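Local structure of acinetobacter secreted protease CpaA (Acinetobacter nosocomialis M2, 6O38) at residues 2-7 and 24-29. The protein is a secreted zinc metalloprotease, probably exported by the type II secretion system with the help of its chaperone CpaB. Numbering follows the deposited sequence.
Sequences ATVLSP and EFSLAN
Val-4 and Leu-5 pair in parallel with Glu-24 and Phe-25, the short strand axes 4.7 Å apart and their directions 33° from parallel. Leu-5 is gripped through both backbone polar atoms: its N donates to Glu-24 O, and its O accepts from Ser-26 N. The third bond, from Glu-24 N to Thr-3 O, is the least linear of the three, 134° at the hydrogen.

On the face carrying Val-4 and Glu-24, the two side chains run side by side and point the same way. Val-4 CG2 approaches Glu-24 OE1 only loosely, whereas the other carboxylate oxygen, OE2, forms a salt bridge with Arg-51 on the next strand, 47-52.

The face of Leu-5 and Phe-25 is mainly apolar. The first torsion of Phe-25 sets CG anti to the backbone N (chi1 -164°), beside the carbonyl carbon. Ser-6 CA lies 4.0 Å above one face of the Phe-25 ring, offset toward the rim. Pro-7 then crosses the ring obliquely, its CD 3.5 Å from Phe-25 CZ, while Pro-7 CG meets Leu-27 CD2 at 3.6 Å. Proline has no N-H to continue the pairing, and in its place CD sits 3.3 Å from Ser-26 O. Leu-36 of strand 35-37 also touches both Phe-25 and Leu-27, so the proline joins a hydrophobic cluster on that side.

The example illustrates a short N-terminal strand added in parallel to a sandwich strand by three backbone hydrogen bonds, with a proline just beyond its end packed against side chains of the partner strand. Here strand 3-5 adds to strand 22-27 of the first StcE-type beta-sandwich domain, far from the zinc-binding protease domain.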
loop_
_atom_site.group_PDB
_atom_site.type_symbol
_atom_site.label_atom_id
_atom_site.label_comp_id
_atom_site.label_asym_id
_atom_site.label_seq_id
_atom_site.Cartn_x
_atom_site.Cartn_y
_atom_site.Cartn_z
ATOM N N ALA A 2 14.753 15.150 39.356
ATOM C CA ALA A 2 14.689 14.715 37.965
ATOM C C ALA A 2 16.087 14.440 37.418
ATOM O O ALA A 2 17.027 15.187 37.688
ATOM C CB ALA A 2 13.979 15.758 37.114
ATOM N N THR A 3 16.213 13.366 36.644
ATOM C CA THR A 3 17.483 12.965 36.055
ATOM C C THR A 3 17.512 13.372 34.587
ATOM O O THR A 3 16.572 13.082 33.840
ATOM C CB THR A 3 17.697 11.457 36.191
ATOM O OG1 THR A 3 17.646 11.088 37.575
ATOM C CG2 THR A 3 19.047 11.053 35.615
ATOM N N VAL A 4 18.589 14.038 34.182
ATOM C CA VAL A 4 18.740 14.543 32.822
ATOM C C VAL A 4 19.695 13.627 32.070
ATOM O O VAL A 4 20.826 13.395 32.514
ATOM C CB VAL A 4 19.248 15.993 32.816
ATOM C CG1 VAL A 4 19.203 16.564 31.405
ATOM C CG2 VAL A 4 18.434 16.847 33.776
ATOM N N LEU A 5 19.242 13.108 30.931
ATOM C CA LEU A 5 20.052 12.264 30.068
ATOM C C LEU A 5 19.964 12.782 28.639
ATOM O O LEU A 5 19.163 13.665 28.319
ATOM C CB LEU A 5 19.607 10.796 30.139
ATOM C CG LEU A 5 20.630 9.802 30.696
ATOM C CD1 LEU A 5 21.044 10.181 32.110
ATOM C CD2 LEU A 5 20.077 8.388 30.659
ATOM N N SER A 6 20.802 12.220 27.772
ATOM C CA SER A 6 20.898 12.661 26.388
ATOM C C SER A 6 21.594 11.570 25.587
ATOM O O SER A 6 22.203 10.665 26.170
ATOM C CB SER A 6 21.665 13.990 26.284
ATOM O OG SER A 6 22.990 13.854 26.768
ATOM N N PRO A 7 21.504 11.613 24.251
ATOM C CA PRO A 7 22.200 10.594 23.441
ATOM C C PRO A 7 23.685 10.456 23.742
ATOM O O PRO A 7 24.172 9.331 23.905
ATOM C CB PRO A 7 21.944 11.074 22.008
ATOM C CG PRO A 7 20.629 11.755 22.087
ATOM C CD PRO A 7 20.591 12.432 23.432
ATOM N N GLU A 24 14.565 12.376 32.232
ATOM C CA GLU A 24 14.359 13.422 31.234
ATOM C C GLU A 24 15.401 13.249 30.136
ATOM O O GLU A 24 16.598 13.436 30.376
ATOM C CB GLU A 24 14.449 14.811 31.863
ATOM C CG GLU A 24 13.994 15.933 30.947
ATOM C CD GLU A 24 13.681 17.208 31.701
ATOM O OE1 GLU A 24 14.517 17.640 32.522
ATOM O OE2 GLU A 24 12.590 17.772 31.480
ATOM N N PHE A 25 14.944 12.895 28.937
ATOM C CA PHE A 25 15.816 12.657 27.793
ATOM C C PHE A 25 15.757 13.867 26.870
ATOM O O PHE A 25 14.696 14.180 26.319
ATOM C CB PHE A 25 15.394 11.385 27.057
ATOM C CG PHE A 25 16.429 10.856 26.107
ATOM C CD1 PHE A 25 17.483 10.088 26.571
ATOM C CD2 PHE A 25 16.339 11.112 24.749
ATOM C CE1 PHE A 25 18.436 9.593 25.700
ATOM C CE2 PHE A 25 17.288 10.620 23.872
ATOM C CZ PHE A 25 18.338 9.859 24.349
ATOM N N SER A 26 16.891 14.542 26.701
ATOM C CA SER A 26 16.957 15.794 25.961
ATOM C C SER A 26 17.739 15.616 24.666
ATOM O O SER A 26 18.774 14.942 24.638
ATOM C CB SER A 26 17.603 16.896 26.806
ATOM O OG SER A 26 16.832 17.168 27.964
ATOM N N LEU A 27 17.236 16.230 23.598
ATOM C CA LEU A 27 17.879 16.228 22.291
ATOM C C LEU A 27 18.289 17.650 21.934
ATOM O O LEU A 27 17.505 18.589 22.111
ATOM C CB LEU A 27 16.942 15.660 21.222
ATOM C CG LEU A 27 16.544 14.188 21.348
ATOM C CD1 LEU A 27 15.211 13.936 20.664
ATOM C CD2 LEU A 27 17.620 13.294 20.756
ATOM N N ALA A 28 19.513 17.807 21.433
ATOM C CA ALA A 28 20.039 19.109 21.048
ATOM C C ALA A 28 20.731 18.978 19.697
ATOM O O ALA A 28 20.799 17.891 19.115
ATOM C CB ALA A 28 20.993 19.660 22.114
ATOM N N ASN A 29 21.249 20.101 19.191
ATOM C CA ASN A 29 21.909 20.084 17.889
ATOM C C ASN A 29 23.192 19.261 17.926
ATOM O O ASN A 29 23.456 18.473 17.010
ATOM C CB ASN A 29 22.195 21.511 17.423
ATOM C CG ASN A 29 20.994 22.159 16.764
ATOM O OD1 ASN A 29 20.156 21.480 16.172
ATOM N ND2 ASN A 29 20.907 23.480 16.860
#